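Local coordinates for EXOU (Pseudomonas aeruginosa, PDB 4AKX), which acts as a type III secretion toxin, probably a patatin-like phospholipase that kills host cells, and is held here by its chaperone SpcU, at residues V575-I587 / A607-I620. Sequence-based numbering, arbitrary orientation.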
loop_
_atom_site.group_PDB
_atom_site.type_symbol
_atom_site.label_atom_id
_atom_site.label_comp_id
_atom_site.label_asym_id
_atom_site.label_seq_id
_atom_site.Cartn_x
_atom_site.Cartn_y
_atom_site.Cartn_z
ATOM N N VAL B 575 -12.716 -11.262 29.392
ATOM C CA VAL B 575 -12.468 -11.166 27.953
ATOM C C VAL B 575 -10.992 -11.351 27.600
ATOM O O VAL B 575 -10.659 -11.923 26.575
ATOM C CB VAL B 575 -13.003 -9.864 27.330
ATOM C CG1 VAL B 575 -12.600 -9.796 25.891
ATOM C CG2 VAL B 575 -14.511 -9.787 27.413
ATOM N N ALA B 576 -10.105 -10.908 28.463
ATOM C CA ALA B 576 -8.685 -11.025 28.168
ATOM C C ALA B 576 -8.224 -12.475 28.232
ATOM O O ALA B 576 -7.411 -12.878 27.416
ATOM C CB ALA B 576 -7.857 -10.160 29.111
ATOM N N VAL B 577 -8.717 -13.265 29.193
ATOM C CA VAL B 577 -8.279 -14.668 29.226
ATOM C C VAL B 577 -8.781 -15.413 27.991
ATOM O O VAL B 577 -7.991 -16.097 27.341
ATOM C CB VAL B 577 -8.498 -15.427 30.578
ATOM C CG1 VAL B 577 -8.287 -14.496 31.729
ATOM C CG2 VAL B 577 -9.867 -16.060 30.663
ATOM N N ILE B 578 -10.047 -15.195 27.609
ATOM C CA ILE B 578 -10.556 -15.765 26.362
ATOM C C ILE B 578 -9.577 -15.425 25.234
ATOM O O ILE B 578 -9.098 -16.316 24.543
ATOM C CB ILE B 578 -11.934 -15.229 25.941
ATOM C CG1 ILE B 578 -12.949 -15.303 27.083
ATOM C CG2 ILE B 578 -12.385 -15.924 24.663
ATOM C CD1 ILE B 578 -14.063 -16.307 26.889
ATOM N N ALA B 579 -9.270 -14.149 25.053
ATOM C CA ALA B 579 -8.346 -13.767 23.989
ATOM C C ALA B 579 -7.035 -14.512 24.091
ATOM O O ALA B 579 -6.545 -15.060 23.092
ATOM C CB ALA B 579 -8.083 -12.289 24.005
ATOM N N GLU B 580 -6.471 -14.553 25.296
ATOM C CA GLU B 580 -5.188 -15.208 25.491
ATOM C C GLU B 580 -5.270 -16.660 25.109
ATOM O O GLU B 580 -4.326 -17.193 24.523
ATOM C CB GLU B 580 -4.671 -15.064 26.924
ATOM C CG GLU B 580 -3.181 -15.320 27.083
ATOM C CD GLU B 580 -2.326 -14.508 26.123
ATOM O OE1 GLU B 580 -2.854 -13.995 25.104
ATOM O OE2 GLU B 580 -1.104 -14.386 26.382
ATOM N N ASN B 581 -6.403 -17.292 25.416
ATOM C CA ASN B 581 -6.630 -18.690 25.053
ATOM C C ASN B 581 -6.636 -18.905 23.555
ATOM O O ASN B 581 -5.967 -19.791 23.036
ATOM C CB ASN B 581 -7.913 -19.207 25.670
ATOM C CG ASN B 581 -7.740 -19.551 27.138
ATOM O OD1 ASN B 581 -6.615 -19.762 27.609
ATOM N ND2 ASN B 581 -8.852 -19.615 27.872
ATOM N N ILE B 582 -7.328 -18.040 22.857
ATOM C CA ILE B 582 -7.302 -18.075 21.439
ATOM C C ILE B 582 -5.914 -17.806 20.863
ATOM O O ILE B 582 -5.501 -18.464 19.880
ATOM C CB ILE B 582 -8.281 -17.073 20.858
ATOM C CG1 ILE B 582 -9.699 -17.464 21.277
ATOM C CG2 ILE B 582 -8.129 -17.006 19.345
ATOM C CD1 ILE B 582 -10.700 -16.354 21.080
ATOM N N ARG B 583 -5.183 -16.842 21.422
ATOM C CA ARG B 583 -3.872 -16.616 20.846
ATOM C C ARG B 583 -3.121 -17.936 20.914
ATOM O O ARG B 583 -2.597 -18.406 19.917
ATOM C CB ARG B 583 -3.098 -15.510 21.531
ATOM C CG ARG B 583 -1.713 -15.332 20.932
ATOM C CD ARG B 583 -0.816 -14.518 21.842
ATOM N NE ARG B 583 -0.647 -15.120 23.156
ATOM C CZ ARG B 583 0.233 -16.083 23.423
ATOM N NH1 ARG B 583 0.993 -16.575 22.452
ATOM N NH2 ARG B 583 0.367 -16.548 24.662
ATOM N N LYS B 584 -3.166 -18.581 22.067
ATOM C CA LYS B 584 -2.381 -19.774 22.277
ATOM C C LYS B 584 -2.808 -20.918 21.410
ATOM O O LYS B 584 -2.009 -21.771 21.138
ATOM C CB LYS B 584 -2.418 -20.206 23.731
ATOM C CG LYS B 584 -1.567 -19.344 24.635
ATOM C CD LYS B 584 -1.331 -20.032 25.957
ATOM C CE LYS B 584 -1.946 -19.226 27.090
ATOM N NZ LYS B 584 -2.893 -20.029 27.935
ATOM N N GLU B 585 -4.054 -20.959 20.956
ATOM C CA GLU B 585 -4.481 -22.159 20.246
ATOM C C GLU B 585 -5.000 -22.030 18.827
ATOM O O GLU B 585 -5.169 -23.020 18.142
ATOM C CB GLU B 585 -5.394 -23.032 21.099
ATOM C CG GLU B 585 -6.840 -22.593 21.162
ATOM C CD GLU B 585 -7.686 -23.555 21.996
ATOM O OE1 GLU B 585 -8.192 -24.541 21.403
ATOM O OE2 GLU B 585 -7.836 -23.353 23.240
ATOM N N VAL B 586 -5.229 -20.828 18.364
ATOM C CA VAL B 586 -5.573 -20.663 16.962
ATOM C C VAL B 586 -4.405 -20.021 16.216
ATOM O O VAL B 586 -4.007 -20.499 15.147
ATOM C CB VAL B 586 -6.841 -19.818 16.772
ATOM C CG1 VAL B 586 -7.141 -19.660 15.294
ATOM C CG2 VAL B 586 -8.013 -20.454 17.501
ATOM N N ILE B 587 -3.834 -18.972 16.815
ATOM C CA ILE B 587 -2.727 -18.236 16.235
ATOM C C ILE B 587 -1.384 -18.982 16.396
ATOM O O ILE B 587 -0.715 -19.310 15.413
ATOM C CB ILE B 587 -2.599 -16.860 16.900
ATOM C CG1 ILE B 587 -3.910 -16.070 16.829
ATOM C CG2 ILE B 587 -1.424 -16.093 16.321
ATOM C CD1 ILE B 587 -4.766 -16.412 15.635
ATOM N N ALA B 607 -4.028 -10.456 13.808
ATOM C CA ALA B 607 -5.083 -11.001 14.635
ATOM C C ALA B 607 -4.624 -10.944 16.080
ATOM O O ALA B 607 -5.397 -10.641 16.970
ATOM C CB ALA B 607 -5.418 -12.421 14.214
ATOM N N GLU B 608 -3.338 -11.151 16.302
ATOM C CA GLU B 608 -2.776 -11.086 17.637
ATOM C C GLU B 608 -2.999 -9.698 18.214
ATOM O O GLU B 608 -3.306 -9.545 19.394
ATOM C CB GLU B 608 -1.276 -11.381 17.564
ATOM C CG GLU B 608 -0.681 -12.123 18.751
ATOM C CD GLU B 608 0.808 -12.460 18.553
ATOM O OE1 GLU B 608 1.310 -12.376 17.420
ATOM O OE2 GLU B 608 1.502 -12.788 19.546
ATOM N N GLU B 609 -2.842 -8.690 17.360
ATOM C CA GLU B 609 -2.911 -7.282 17.755
ATOM C C GLU B 609 -4.334 -6.974 18.162
ATOM O O GLU B 609 -4.570 -6.358 19.215
ATOM C CB GLU B 609 -2.503 -6.394 16.559
ATOM C CG GLU B 609 -2.280 -4.917 16.846
ATOM C CD GLU B 609 -1.414 -4.678 18.072
ATOM O OE1 GLU B 609 -1.173 -5.676 18.803
ATOM O OE2 GLU B 609 -0.990 -3.505 18.318
ATOM N N GLN B 610 -5.278 -7.387 17.308
ATOM C CA GLN B 610 -6.707 -7.282 17.581
ATOM C C GLN B 610 -7.081 -7.872 18.934
ATOM O O GLN B 610 -7.720 -7.214 19.770
ATOM C CB GLN B 610 -7.500 -7.979 16.491
ATOM C CG GLN B 610 -8.212 -6.998 15.586
ATOM C CD GLN B 610 -8.496 -7.567 14.224
ATOM O OE1 GLN B 610 -8.297 -8.751 13.968
ATOM N NE2 GLN B 610 -8.969 -6.724 13.341
ATOM N N LEU B 611 -6.643 -9.106 19.141
ATOM C CA LEU B 611 -6.879 -9.847 20.360
ATOM C C LEU B 611 -6.271 -9.171 21.553
ATOM O O LEU B 611 -6.950 -9.005 22.543
ATOM C CB LEU B 611 -6.299 -11.249 20.243
ATOM C CG LEU B 611 -6.954 -12.240 19.283
ATOM C CD1 LEU B 611 -6.172 -13.539 19.342
ATOM C CD2 LEU B 611 -8.438 -12.486 19.573
ATOM N N ARG B 612 -4.996 -8.770 21.473
ATOM C CA ARG B 612 -4.369 -8.015 22.591
ATOM C C ARG B 612 -5.237 -6.883 23.093
ATOM O O ARG B 612 -5.321 -6.688 24.280
ATOM C CB ARG B 612 -2.964 -7.470 22.276
ATOM C CG ARG B 612 -1.895 -8.537 22.036
ATOM C CD ARG B 612 -0.561 -7.914 21.608
ATOM N NE ARG B 612 0.039 -7.132 22.702
ATOM C CZ ARG B 612 0.358 -5.819 22.632
ATOM N NH1 ARG B 612 0.155 -5.083 21.499
ATOM N NH2 ARG B 612 0.901 -5.233 23.707
ATOM N N HIS B 613 -5.893 -6.153 22.194
ATOM C CA HIS B 613 -6.616 -4.950 22.581
ATOM C C HIS B 613 -8.094 -5.148 22.725
ATOM O O HIS B 613 -8.823 -4.198 23.019
ATOM C CB HIS B 613 -6.342 -3.829 21.602
ATOM C CG HIS B 613 -4.906 -3.345 21.614
ATOM N ND1 HIS B 613 -3.940 -3.900 20.841
ATOM C CD2 HIS B 613 -4.291 -2.325 22.336
ATOM C CE1 HIS B 613 -2.771 -3.271 21.069
ATOM N NE2 HIS B 613 -2.987 -2.306 21.978
ATOM N N ALA B 614 -8.548 -6.382 22.534
ATOM C CA ALA B 614 -9.952 -6.727 22.654
ATOM C C ALA B 614 -10.509 -6.485 24.064
ATOM O O ALA B 614 -10.005 -7.055 25.067
ATOM C CB ALA B 614 -10.160 -8.177 22.252
ATOM N N THR B 615 -11.585 -5.692 24.118
ATOM C CA THR B 615 -12.229 -5.318 25.371
ATOM C C THR B 615 -13.626 -5.915 25.503
ATOM O O THR B 615 -14.199 -5.944 26.603
ATOM C CB THR B 615 -12.365 -3.793 25.484
ATOM O OG1 THR B 615 -12.459 -3.239 24.166
ATOM C CG2 THR B 615 -11.161 -3.184 26.223
ATOM N N SER B 616 -14.181 -6.370 24.386
ATOM C CA SER B 616 -15.503 -6.966 24.402
ATOM C C SER B 616 -15.587 -8.204 23.531
ATOM O O SER B 616 -14.964 -8.279 22.480
ATOM C CB SER B 616 -16.502 -5.979 23.864
ATOM O OG SER B 616 -16.569 -6.140 22.465
ATOM N N PRO B 617 -16.471 -9.131 23.903
ATOM C CA PRO B 617 -16.687 -10.316 23.077
ATOM C C PRO B 617 -16.861 -9.986 21.602
ATOM O O PRO B 617 -16.440 -10.772 20.770
ATOM C CB PRO B 617 -17.990 -10.878 23.620
ATOM C CG PRO B 617 -18.689 -9.691 24.184
ATOM C CD PRO B 617 -17.585 -8.920 24.838
ATOM N N ALA B 618 -17.478 -8.847 21.277
ATOM C CA ALA B 618 -17.800 -8.515 19.869
ATOM C C ALA B 618 -16.546 -8.284 19.094
ATOM O O ALA B 618 -16.417 -8.729 17.947
ATOM C CB ALA B 618 -18.676 -7.291 19.776
ATOM N N GLU B 619 -15.608 -7.584 19.730
ATOM C CA GLU B 619 -14.281 -7.371 19.152
ATOM C C GLU B 619 -13.545 -8.676 18.989
ATOM O O GLU B 619 -12.799 -8.836 18.050
ATOM C CB GLU B 619 -13.456 -6.450 20.023
ATOM C CG GLU B 619 -14.195 -5.198 20.438
ATOM C CD GLU B 619 -13.258 -4.106 20.881
ATOM O OE1 GLU B 619 -12.290 -4.425 21.591
ATOM O OE2 GLU B 619 -13.483 -2.937 20.508
ATOM N N ILE B 620 -13.758 -9.618 19.900
ATOM C CA ILE B 620 -13.127 -10.913 19.767
ATOM C C ILE B 620 -13.684 -11.663 18.587
ATOM O O ILE B 620 -12.941 -12.294 17.831
ATOM C CB ILE B 620 -13.182 -11.742 21.060
ATOM C CG1 ILE B 620 -12.019 -11.316 21.953
ATOM C CG2 ILE B 620 -13.066 -13.234 20.762
ATOM C CD1 ILE B 620 -12.000 -11.983 23.296
#
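R583 and E608 cross obliquely, the guanidinium and carboxylate planes 31° apart, yet their charged atoms do not meet. The aliphatic part of R583 makes the touch, its CD lying 3.7 Å from E608 OE2. The edge of the guanidinium belongs to E580, one helical turn back: R583 NE and NH2 grip OE1 and OE2 side-on, both nitrogens arriving from above the carboxylate plane. R583 NH1 forms a salt bridge with E328, so the arginine also ties the helix pair to a more distant part of the chain.

Beyond this polar edge the contact is apolar. L611 passes over A579, CB to CB at 4.3 Å, and brings CD1 to 4.0 Å from I582 CG2, the two side chains crossing at about a right angle. I587 closes this end, with CG1 on L611 and CD1 on A607. At the other end I620 is a knob among V575, I578, A579 and I582. Its chi2 of 176° extends the chain and brings CD1 against V575 CG1 and A579 CB, while CG2 stays 3.9 Å from I582 CD1. V575 CG2 packs on P617 CD, beside the turn where S616 caps the next helix with E619 N to S616 OG at 3.2 Å. W654 of helix 646-656 covers I578 and I582.

Segments 575-587 and 607-613, their axes 9.1 Å apart at closest approach and 161° between directions, lie on helices 561-591 and 598-613, which thus form an antiparallel helical hairpin that helix 617-630 extends into the helical bundle of the ExoU C-terminal domain.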